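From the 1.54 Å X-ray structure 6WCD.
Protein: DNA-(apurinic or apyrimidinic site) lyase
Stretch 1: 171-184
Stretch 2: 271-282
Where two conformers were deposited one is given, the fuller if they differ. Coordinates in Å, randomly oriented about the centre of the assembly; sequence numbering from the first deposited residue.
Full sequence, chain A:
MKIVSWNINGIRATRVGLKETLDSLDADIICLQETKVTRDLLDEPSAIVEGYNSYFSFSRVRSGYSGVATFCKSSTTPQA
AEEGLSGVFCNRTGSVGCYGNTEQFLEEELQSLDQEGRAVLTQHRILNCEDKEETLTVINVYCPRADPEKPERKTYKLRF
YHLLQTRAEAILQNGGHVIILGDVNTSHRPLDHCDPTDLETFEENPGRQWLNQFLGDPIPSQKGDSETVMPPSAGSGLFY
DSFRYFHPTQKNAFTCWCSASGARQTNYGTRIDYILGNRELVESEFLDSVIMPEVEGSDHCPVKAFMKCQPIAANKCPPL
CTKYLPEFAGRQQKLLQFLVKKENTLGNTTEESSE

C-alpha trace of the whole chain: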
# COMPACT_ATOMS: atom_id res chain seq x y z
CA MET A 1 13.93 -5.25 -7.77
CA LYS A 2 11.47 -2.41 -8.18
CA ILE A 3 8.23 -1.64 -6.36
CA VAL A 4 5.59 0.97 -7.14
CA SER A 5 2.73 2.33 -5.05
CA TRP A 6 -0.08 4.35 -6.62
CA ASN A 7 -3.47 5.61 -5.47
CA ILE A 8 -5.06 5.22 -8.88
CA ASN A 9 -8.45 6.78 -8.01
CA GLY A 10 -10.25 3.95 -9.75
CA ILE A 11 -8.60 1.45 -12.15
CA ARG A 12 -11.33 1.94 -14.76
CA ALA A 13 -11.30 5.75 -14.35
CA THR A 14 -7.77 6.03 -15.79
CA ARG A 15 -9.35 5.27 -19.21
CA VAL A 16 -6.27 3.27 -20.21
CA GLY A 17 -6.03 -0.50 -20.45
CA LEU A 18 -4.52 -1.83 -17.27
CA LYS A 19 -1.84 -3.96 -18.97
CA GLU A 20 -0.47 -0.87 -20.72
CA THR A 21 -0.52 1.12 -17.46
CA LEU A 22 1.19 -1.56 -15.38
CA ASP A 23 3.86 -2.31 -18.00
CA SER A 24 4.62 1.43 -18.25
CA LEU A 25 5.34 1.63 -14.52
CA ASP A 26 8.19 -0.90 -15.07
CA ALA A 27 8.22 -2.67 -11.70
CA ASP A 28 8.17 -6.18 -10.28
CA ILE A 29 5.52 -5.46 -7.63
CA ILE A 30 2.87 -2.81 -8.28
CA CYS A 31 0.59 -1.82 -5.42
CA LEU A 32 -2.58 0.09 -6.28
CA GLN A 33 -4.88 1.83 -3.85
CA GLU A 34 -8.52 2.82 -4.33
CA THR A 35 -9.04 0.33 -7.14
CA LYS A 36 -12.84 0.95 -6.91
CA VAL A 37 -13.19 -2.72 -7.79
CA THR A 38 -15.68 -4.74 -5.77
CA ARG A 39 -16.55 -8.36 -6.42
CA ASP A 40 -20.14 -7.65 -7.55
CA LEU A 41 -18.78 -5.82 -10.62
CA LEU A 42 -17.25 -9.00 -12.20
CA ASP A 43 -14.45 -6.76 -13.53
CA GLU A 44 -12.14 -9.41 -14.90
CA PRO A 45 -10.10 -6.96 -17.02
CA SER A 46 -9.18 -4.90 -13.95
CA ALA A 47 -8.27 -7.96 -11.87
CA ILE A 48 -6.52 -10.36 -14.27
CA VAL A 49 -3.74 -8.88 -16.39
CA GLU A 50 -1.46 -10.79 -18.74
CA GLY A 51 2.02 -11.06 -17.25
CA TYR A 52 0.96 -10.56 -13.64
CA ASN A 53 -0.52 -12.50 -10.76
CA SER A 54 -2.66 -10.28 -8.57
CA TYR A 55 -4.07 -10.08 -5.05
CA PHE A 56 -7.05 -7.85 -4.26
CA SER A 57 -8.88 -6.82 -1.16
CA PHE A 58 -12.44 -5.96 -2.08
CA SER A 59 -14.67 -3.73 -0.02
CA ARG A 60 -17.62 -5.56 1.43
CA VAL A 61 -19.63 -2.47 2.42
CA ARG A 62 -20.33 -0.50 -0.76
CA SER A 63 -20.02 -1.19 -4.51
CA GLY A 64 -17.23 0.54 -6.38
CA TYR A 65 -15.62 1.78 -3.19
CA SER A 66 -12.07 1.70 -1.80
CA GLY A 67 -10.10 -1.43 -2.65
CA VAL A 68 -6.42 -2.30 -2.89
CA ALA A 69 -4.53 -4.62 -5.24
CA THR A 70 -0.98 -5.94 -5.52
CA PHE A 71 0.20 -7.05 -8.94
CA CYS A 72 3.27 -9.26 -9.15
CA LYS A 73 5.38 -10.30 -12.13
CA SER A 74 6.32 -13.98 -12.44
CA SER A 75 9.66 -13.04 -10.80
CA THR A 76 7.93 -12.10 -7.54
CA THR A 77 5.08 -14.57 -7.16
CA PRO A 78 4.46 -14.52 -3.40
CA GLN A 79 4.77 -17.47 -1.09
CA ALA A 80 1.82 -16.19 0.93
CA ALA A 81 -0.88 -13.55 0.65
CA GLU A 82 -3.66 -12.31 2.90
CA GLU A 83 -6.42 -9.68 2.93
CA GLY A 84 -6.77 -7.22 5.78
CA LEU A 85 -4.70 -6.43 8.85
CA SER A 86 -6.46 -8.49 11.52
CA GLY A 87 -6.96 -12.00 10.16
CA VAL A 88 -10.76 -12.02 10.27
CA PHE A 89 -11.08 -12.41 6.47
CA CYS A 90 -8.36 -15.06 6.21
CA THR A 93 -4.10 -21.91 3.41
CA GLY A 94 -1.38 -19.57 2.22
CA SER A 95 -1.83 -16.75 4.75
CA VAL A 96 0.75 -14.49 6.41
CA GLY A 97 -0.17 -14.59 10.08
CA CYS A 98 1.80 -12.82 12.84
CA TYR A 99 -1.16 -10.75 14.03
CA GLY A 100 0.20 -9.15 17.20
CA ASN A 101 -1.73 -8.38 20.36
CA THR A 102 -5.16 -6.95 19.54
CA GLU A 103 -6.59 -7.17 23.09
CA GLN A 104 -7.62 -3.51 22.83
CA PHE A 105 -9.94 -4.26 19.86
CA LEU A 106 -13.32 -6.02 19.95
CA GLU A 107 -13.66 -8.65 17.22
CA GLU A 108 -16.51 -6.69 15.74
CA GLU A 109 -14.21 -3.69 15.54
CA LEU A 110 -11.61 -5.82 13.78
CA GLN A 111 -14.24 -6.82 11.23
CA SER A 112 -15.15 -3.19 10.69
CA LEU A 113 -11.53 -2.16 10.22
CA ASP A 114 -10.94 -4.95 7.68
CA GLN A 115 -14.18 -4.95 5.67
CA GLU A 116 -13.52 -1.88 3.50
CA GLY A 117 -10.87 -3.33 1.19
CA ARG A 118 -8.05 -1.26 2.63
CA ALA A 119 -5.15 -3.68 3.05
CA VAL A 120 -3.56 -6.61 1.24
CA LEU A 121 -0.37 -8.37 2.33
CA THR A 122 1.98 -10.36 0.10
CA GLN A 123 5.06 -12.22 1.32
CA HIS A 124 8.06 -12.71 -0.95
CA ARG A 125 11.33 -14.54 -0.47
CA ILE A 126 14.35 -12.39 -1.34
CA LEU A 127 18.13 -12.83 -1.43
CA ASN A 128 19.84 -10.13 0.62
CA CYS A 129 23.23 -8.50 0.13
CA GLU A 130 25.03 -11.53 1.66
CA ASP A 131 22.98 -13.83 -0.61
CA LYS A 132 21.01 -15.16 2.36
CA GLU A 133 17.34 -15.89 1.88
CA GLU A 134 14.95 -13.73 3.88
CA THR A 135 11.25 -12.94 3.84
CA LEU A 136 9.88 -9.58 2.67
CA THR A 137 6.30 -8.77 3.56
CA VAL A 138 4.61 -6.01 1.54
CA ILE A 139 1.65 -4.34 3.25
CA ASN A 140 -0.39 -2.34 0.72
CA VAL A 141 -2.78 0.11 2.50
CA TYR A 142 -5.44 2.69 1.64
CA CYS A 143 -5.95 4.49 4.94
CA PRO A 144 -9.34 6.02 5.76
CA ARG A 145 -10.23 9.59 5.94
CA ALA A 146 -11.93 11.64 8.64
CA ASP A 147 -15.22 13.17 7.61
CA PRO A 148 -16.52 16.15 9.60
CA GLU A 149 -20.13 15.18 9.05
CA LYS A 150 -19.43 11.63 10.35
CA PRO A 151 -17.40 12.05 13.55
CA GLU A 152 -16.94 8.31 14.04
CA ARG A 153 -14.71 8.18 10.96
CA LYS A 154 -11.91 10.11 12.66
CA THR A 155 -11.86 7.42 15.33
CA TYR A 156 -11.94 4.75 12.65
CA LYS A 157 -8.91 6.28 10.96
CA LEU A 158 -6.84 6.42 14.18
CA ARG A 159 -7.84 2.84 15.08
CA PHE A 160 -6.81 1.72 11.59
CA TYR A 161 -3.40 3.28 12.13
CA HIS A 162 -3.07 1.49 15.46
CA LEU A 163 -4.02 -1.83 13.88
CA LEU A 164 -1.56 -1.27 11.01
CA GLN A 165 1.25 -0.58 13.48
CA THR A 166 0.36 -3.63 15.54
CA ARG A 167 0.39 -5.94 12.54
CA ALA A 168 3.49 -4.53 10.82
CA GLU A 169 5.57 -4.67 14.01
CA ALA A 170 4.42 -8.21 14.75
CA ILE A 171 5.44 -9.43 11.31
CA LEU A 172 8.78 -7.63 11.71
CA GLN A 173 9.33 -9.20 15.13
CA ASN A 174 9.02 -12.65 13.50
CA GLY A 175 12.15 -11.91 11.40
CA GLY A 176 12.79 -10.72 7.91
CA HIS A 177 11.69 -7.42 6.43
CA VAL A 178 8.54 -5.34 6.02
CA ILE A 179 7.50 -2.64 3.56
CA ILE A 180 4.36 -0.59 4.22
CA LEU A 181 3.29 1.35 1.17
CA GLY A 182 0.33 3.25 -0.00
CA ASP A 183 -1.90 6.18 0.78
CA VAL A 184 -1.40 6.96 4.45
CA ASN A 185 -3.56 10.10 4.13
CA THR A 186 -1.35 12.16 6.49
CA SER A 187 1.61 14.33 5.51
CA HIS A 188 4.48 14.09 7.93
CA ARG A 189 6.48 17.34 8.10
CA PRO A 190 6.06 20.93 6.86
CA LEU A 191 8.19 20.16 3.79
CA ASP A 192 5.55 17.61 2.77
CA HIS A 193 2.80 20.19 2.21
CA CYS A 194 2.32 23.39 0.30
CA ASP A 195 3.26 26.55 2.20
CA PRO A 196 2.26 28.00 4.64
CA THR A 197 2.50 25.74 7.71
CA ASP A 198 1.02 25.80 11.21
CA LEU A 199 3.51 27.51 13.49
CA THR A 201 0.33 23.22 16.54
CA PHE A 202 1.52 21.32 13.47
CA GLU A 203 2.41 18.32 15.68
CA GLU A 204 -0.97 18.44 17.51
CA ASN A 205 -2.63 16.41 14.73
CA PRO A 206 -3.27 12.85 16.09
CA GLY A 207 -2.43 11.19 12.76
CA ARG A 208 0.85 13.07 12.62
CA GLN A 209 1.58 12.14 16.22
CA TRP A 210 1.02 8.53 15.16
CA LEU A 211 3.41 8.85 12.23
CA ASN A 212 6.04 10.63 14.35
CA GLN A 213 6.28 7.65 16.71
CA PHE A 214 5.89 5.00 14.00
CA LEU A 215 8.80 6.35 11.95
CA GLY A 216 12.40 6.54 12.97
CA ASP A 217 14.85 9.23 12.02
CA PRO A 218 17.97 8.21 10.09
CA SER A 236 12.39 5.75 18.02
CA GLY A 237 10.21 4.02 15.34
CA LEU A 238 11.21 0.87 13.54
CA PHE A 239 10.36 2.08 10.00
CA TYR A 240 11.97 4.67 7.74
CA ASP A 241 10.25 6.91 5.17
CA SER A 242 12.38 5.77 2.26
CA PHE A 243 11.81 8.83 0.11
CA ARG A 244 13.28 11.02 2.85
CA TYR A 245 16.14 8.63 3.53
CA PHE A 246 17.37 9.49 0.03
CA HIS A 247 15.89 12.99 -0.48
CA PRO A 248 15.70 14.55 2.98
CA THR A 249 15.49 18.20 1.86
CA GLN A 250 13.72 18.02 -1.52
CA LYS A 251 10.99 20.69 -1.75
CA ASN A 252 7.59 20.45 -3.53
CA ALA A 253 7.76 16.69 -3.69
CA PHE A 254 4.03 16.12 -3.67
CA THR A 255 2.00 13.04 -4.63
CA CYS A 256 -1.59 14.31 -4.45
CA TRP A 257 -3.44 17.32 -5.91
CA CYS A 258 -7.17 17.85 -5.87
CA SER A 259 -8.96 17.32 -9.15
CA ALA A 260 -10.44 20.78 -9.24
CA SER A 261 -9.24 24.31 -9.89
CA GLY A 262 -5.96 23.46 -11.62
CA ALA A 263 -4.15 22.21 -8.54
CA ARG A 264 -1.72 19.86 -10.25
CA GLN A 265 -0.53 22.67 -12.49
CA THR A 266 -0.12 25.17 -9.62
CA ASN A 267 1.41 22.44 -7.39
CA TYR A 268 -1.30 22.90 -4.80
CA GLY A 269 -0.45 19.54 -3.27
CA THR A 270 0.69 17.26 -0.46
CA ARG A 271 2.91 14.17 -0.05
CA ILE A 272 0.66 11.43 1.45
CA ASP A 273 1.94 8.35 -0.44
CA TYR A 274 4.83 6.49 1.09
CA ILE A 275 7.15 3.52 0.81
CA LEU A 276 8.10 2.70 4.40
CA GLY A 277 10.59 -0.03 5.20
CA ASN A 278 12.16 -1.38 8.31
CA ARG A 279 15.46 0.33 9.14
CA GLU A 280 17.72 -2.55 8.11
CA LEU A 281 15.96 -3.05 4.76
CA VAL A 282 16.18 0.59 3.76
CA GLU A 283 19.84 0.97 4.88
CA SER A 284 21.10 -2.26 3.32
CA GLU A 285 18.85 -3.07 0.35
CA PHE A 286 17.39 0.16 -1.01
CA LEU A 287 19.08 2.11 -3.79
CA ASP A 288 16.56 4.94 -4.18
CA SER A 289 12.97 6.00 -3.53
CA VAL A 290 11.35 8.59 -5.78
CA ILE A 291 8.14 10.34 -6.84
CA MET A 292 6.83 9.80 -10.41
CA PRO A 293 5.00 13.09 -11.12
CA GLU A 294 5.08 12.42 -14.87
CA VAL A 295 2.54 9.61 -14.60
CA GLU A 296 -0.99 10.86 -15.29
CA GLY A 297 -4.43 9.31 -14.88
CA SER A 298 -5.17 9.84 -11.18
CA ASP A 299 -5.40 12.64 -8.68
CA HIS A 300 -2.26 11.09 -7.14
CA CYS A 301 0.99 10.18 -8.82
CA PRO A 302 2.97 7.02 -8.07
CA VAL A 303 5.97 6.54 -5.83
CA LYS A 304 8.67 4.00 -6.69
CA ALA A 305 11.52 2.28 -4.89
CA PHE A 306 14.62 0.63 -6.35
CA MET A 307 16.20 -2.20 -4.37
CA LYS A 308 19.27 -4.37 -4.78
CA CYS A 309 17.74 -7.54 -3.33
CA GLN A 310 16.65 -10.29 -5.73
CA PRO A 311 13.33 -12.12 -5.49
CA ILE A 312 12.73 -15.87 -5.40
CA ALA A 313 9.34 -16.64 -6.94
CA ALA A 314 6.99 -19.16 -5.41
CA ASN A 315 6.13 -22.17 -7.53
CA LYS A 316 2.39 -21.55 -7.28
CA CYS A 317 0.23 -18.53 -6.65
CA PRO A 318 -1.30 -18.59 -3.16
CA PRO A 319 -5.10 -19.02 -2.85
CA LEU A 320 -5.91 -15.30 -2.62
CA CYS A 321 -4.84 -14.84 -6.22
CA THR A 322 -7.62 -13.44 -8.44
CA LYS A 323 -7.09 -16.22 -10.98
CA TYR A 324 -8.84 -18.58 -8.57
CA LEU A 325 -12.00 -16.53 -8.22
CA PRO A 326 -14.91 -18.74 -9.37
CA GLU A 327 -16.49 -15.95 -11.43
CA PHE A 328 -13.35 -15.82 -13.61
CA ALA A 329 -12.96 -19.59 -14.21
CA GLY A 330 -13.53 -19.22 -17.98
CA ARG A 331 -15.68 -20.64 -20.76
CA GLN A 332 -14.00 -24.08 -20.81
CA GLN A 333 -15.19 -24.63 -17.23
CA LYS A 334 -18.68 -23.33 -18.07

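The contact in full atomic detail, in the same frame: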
# COMPACT_ATOMS: atom_id res chain seq x y z
N ILE A 171 4.78 -8.70 12.40
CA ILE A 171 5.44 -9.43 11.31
C ILE A 171 6.94 -9.20 11.40
O ILE A 171 7.74 -10.14 11.28
CB ILE A 171 4.87 -8.99 9.95
CG1 ILE A 171 3.41 -9.40 9.86
CG2 ILE A 171 5.70 -9.57 8.80
CD1 ILE A 171 2.63 -8.69 8.72
N LEU A 172 7.35 -7.96 11.66
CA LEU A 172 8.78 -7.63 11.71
C LEU A 172 9.46 -8.36 12.85
O LEU A 172 10.58 -8.87 12.70
CB LEU A 172 8.96 -6.13 11.84
CG LEU A 172 10.38 -5.59 11.84
CD1 LEU A 172 10.94 -5.85 10.45
CD2 LEU A 172 10.39 -4.10 12.22
N GLN A 173 8.77 -8.49 13.99
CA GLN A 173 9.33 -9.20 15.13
C GLN A 173 9.58 -10.68 14.82
O GLN A 173 10.48 -11.30 15.43
CB GLN A 173 8.40 -9.02 16.33
CG GLN A 173 8.85 -9.74 17.62
CD GLN A 173 10.19 -9.23 18.11
OE1 GLN A 173 10.62 -8.13 17.77
NE2 GLN A 173 10.87 -10.04 18.92
N ASN A 174 8.85 -11.25 13.87
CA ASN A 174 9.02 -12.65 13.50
C ASN A 174 10.27 -12.88 12.66
O ASN A 174 10.63 -14.05 12.45
CB ASN A 174 7.76 -13.14 12.77
CG ASN A 174 7.68 -14.65 12.69
OD1 ASN A 174 7.61 -15.23 11.61
ND2 ASN A 174 7.67 -15.30 13.85
N GLY A 175 10.95 -11.82 12.22
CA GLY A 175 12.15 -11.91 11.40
C GLY A 175 11.90 -11.40 9.99
O GLY A 175 10.78 -11.15 9.56
N GLY A 176 12.98 -11.21 9.27
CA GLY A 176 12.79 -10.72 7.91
C GLY A 176 12.47 -9.23 7.87
O GLY A 176 12.78 -8.47 8.78
N HIS A 177 11.84 -8.82 6.77
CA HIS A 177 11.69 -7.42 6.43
C HIS A 177 10.24 -7.11 6.09
O HIS A 177 9.47 -7.99 5.69
CB HIS A 177 12.56 -7.06 5.25
CG HIS A 177 14.01 -7.33 5.49
ND1 HIS A 177 14.77 -6.56 6.33
CD2 HIS A 177 14.82 -8.31 5.02
CE1 HIS A 177 16.00 -7.05 6.38
NE2 HIS A 177 16.06 -8.12 5.59
N VAL A 178 9.90 -5.84 6.25
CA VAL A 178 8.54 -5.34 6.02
C VAL A 178 8.58 -4.01 5.28
O VAL A 178 9.30 -3.09 5.67
CB VAL A 178 7.72 -5.18 7.33
CG1 VAL A 178 6.33 -4.58 7.06
CG2 VAL A 178 7.61 -6.50 8.05
N ILE A 179 7.79 -3.91 4.21
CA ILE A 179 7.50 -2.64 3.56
C ILE A 179 6.03 -2.34 3.76
O ILE A 179 5.19 -3.22 3.59
CB ILE A 179 7.83 -2.69 2.06
CG1 ILE A 179 9.30 -2.62 1.84
CG2 ILE A 179 7.11 -1.55 1.32
CD1 ILE A 179 9.72 -2.90 0.36
N ILE A 180 5.73 -1.12 4.17
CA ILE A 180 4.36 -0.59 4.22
C ILE A 180 4.30 0.46 3.15
O ILE A 180 5.08 1.43 3.20
CB ILE A 180 3.99 -0.00 5.57
CG1 ILE A 180 4.12 -1.01 6.69
CG2 ILE A 180 2.51 0.51 5.48
CD1 ILE A 180 4.14 -0.40 8.04
N LEU A 181 3.42 0.32 2.18
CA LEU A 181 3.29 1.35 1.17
C LEU A 181 1.87 1.67 0.87
O LEU A 181 0.96 0.86 1.11
CB LEU A 181 4.04 0.95 -0.07
CG LEU A 181 3.51 -0.19 -0.91
CD1 LEU A 181 4.56 -0.52 -1.96
CD2 LEU A 181 3.25 -1.42 -0.21
N GLY A 182 1.65 2.88 0.43
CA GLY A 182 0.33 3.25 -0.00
C GLY A 182 -0.02 4.62 0.47
O GLY A 182 0.85 5.46 0.71
N ASP A 183 -1.32 4.88 0.53
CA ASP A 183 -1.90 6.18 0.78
C ASP A 183 -2.18 6.23 2.26
O ASP A 183 -3.15 5.63 2.76
CB ASP A 183 -3.15 6.42 -0.03
CG ASP A 183 -3.80 7.76 0.23
OD1 ASP A 183 -3.37 8.53 1.17
OD2 ASP A 183 -4.77 8.10 -0.51
N VAL A 184 -1.25 6.82 2.99
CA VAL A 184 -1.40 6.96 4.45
C VAL A 184 -2.33 8.09 4.82
O VAL A 184 -2.86 8.13 5.95
CB VAL A 184 0.03 7.10 5.02
CG1 VAL A 184 0.02 7.42 6.48
CG2 VAL A 184 0.81 5.83 4.78
N ARG A 271 2.31 15.51 0.07
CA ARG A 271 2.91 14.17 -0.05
C ARG A 271 2.25 13.25 1.00
O ARG A 271 2.49 13.43 2.21
CB ARG A 271 4.42 14.18 0.12
CG ARG A 271 5.04 12.77 -0.21
CD ARG A 271 6.56 12.76 -0.16
NE ARG A 271 7.02 12.98 1.19
CZ ARG A 271 7.46 12.04 2.02
NH1 ARG A 271 7.56 10.78 1.63
NH2 ARG A 271 7.77 12.37 3.26
N ILE A 272 1.41 12.32 0.56
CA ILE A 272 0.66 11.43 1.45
C ILE A 272 0.82 9.97 1.04
O ILE A 272 0.18 9.09 1.66
CB ILE A 272 -0.82 11.82 1.58
CG1 ILE A 272 -1.51 11.84 0.20
CG2 ILE A 272 -0.97 13.14 2.36
CD1 ILE A 272 -3.02 11.96 0.30
N ASP A 273 1.63 9.70 0.04
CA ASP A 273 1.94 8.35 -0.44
C ASP A 273 3.39 8.03 -0.12
O ASP A 273 4.31 8.80 -0.43
CB ASP A 273 1.67 8.33 -1.92
CG ASP A 273 0.20 8.62 -2.24
OD1 ASP A 273 -0.66 7.69 -2.01
OD2 ASP A 273 -0.15 9.75 -2.67
N TYR A 274 3.59 6.88 0.50
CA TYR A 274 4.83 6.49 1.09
C TYR A 274 5.23 5.10 0.71
O TYR A 274 4.41 4.23 0.43
CB TYR A 274 4.73 6.52 2.63
CG TYR A 274 4.40 7.83 3.26
CD1 TYR A 274 5.37 8.58 3.86
CD2 TYR A 274 3.10 8.25 3.38
CE1 TYR A 274 5.08 9.75 4.53
CE2 TYR A 274 2.80 9.43 3.99
CZ TYR A 274 3.78 10.16 4.60
OH TYR A 274 3.53 11.33 5.29
N ILE A 275 6.57 4.86 0.77
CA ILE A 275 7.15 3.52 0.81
C ILE A 275 7.97 3.47 2.08
O ILE A 275 9.06 4.06 2.18
CB ILE A 275 7.98 3.18 -0.44
CG1 ILE A 275 7.06 3.25 -1.66
CG2 ILE A 275 8.63 1.82 -0.26
CD1 ILE A 275 7.79 3.10 -3.00
N LEU A 276 7.44 2.81 3.10
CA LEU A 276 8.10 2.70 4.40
C LEU A 276 8.74 1.34 4.49
O LEU A 276 8.20 0.35 3.99
CB LEU A 276 7.06 2.86 5.54
CG LEU A 276 6.16 4.08 5.45
CD1 LEU A 276 5.18 3.94 6.62
CD2 LEU A 276 6.92 5.36 5.44
N GLY A 277 9.94 1.26 5.03
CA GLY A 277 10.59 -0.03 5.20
C GLY A 277 11.23 -0.10 6.56
O GLY A 277 11.59 0.92 7.15
N ASN A 278 11.43 -1.31 7.06
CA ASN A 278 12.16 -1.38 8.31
C ASN A 278 13.59 -0.86 8.13
O ASN A 278 14.16 -0.92 7.02
CB ASN A 278 12.15 -2.80 8.88
CG ASN A 278 12.72 -3.81 7.91
OD1 ASN A 278 12.07 -4.15 6.91
ND2 ASN A 278 13.88 -4.37 8.25
N ARG A 279 14.17 -0.36 9.22
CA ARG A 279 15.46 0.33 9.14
C ARG A 279 16.49 -0.48 8.37
O ARG A 279 17.15 0.04 7.45
CB ARG A 279 15.97 0.66 10.54
CG ARG A 279 15.04 1.62 11.32
CD ARG A 279 15.84 2.21 12.48
NE ARG A 279 15.06 3.08 13.35
CZ ARG A 279 15.56 4.15 13.98
NH1 ARG A 279 16.82 4.51 13.82
NH2 ARG A 279 14.78 4.88 14.78
N GLU A 280 16.67 -1.76 8.74
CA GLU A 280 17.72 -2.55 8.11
C GLU A 280 17.51 -2.72 6.61
O GLU A 280 18.48 -2.72 5.82
CB GLU A 280 17.83 -3.92 8.79
CG GLU A 280 19.09 -4.68 8.42
CD GLU A 280 19.14 -6.08 9.00
OE1 GLU A 280 19.62 -7.00 8.31
OE2 GLU A 280 18.69 -6.26 10.16
N LEU A 281 16.28 -2.92 6.18
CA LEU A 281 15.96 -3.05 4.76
C LEU A 281 16.31 -1.81 3.99
O LEU A 281 16.94 -1.88 2.93
CB LEU A 281 14.47 -3.35 4.61
CG LEU A 281 13.98 -3.57 3.17
CD1 LEU A 281 14.55 -4.88 2.58
CD2 LEU A 281 12.42 -3.52 3.14
N VAL A 282 15.91 -0.65 4.47
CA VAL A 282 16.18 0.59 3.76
C VAL A 282 17.69 0.85 3.69
O VAL A 282 18.22 1.20 2.65
CB VAL A 282 15.40 1.76 4.39
CG1 VAL A 282 15.77 3.11 3.75
CG2 VAL A 282 13.94 1.51 4.27

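Two neighbouring antiparallel strands bury their apolar side chains on both faces of the sheet and leave polar groups to finish the ends, and this lyase illustrates the pattern well. On one face Ile179 and Leu181 pack with Ile275: Ile179 CG2 lies 4.0 Å from Ile275 CG2, and Leu181 CB 4.1 Å from Ile275 CG1. Across from Ile179 stands Gly277, whose bare CA leaves room for the helix that follows; a CB there would clash with Val282 CG2. Leu281, from that helix, reaches back instead, its CD2 3.5 Å from Ile179 CG1. On the other face Ile180 and Leu276 pair, CB to CB at 4.2 Å, and beyond them Val184 CG2 approaches Tyr274 CD2 at 3.6 Å. Branched and aromatic residues suit these buried, extended positions.

The backbone fixes this register. Ile180 and Leu276 exchange two hydrogen bonds, Ile180 N to Leu276 O at 2.9 Å and Leu276 N to Ile180 O at 2.7 Å. Gly182 and Tyr274 repeat the exchange, each N 3.1 Å from the other's O, even though the chain turns a corner at Gly182, where the backbone angles themselves call for glycine. Val184 N extends the ladder to Ile272 O at 3.0 Å.

At the far end the next rung is shared between backbone and side chain. Asn278 N donates to Val178 O at 3.1 Å, while OD1 of Asn278, the N-cap residue, stands in for a main-chain carbonyl. This OD1 accepts from Val178 N at 2.8 Å, while Asn278 ND2 donates to His177 ND1 at 3.0 Å, so ND1 must be unprotonated. With His177 in the m rotamer, Asn278 ND2 lies at the ring edge and Leu281 CD1 over one face, 4.2 Å from the ring centroid. At the opposite end, Asp183 and Asp273 bring like charges together, OD1 to OD1 at 4.3 Å; both carboxylates also have hydrogen-bonding partners elsewhere in the structure.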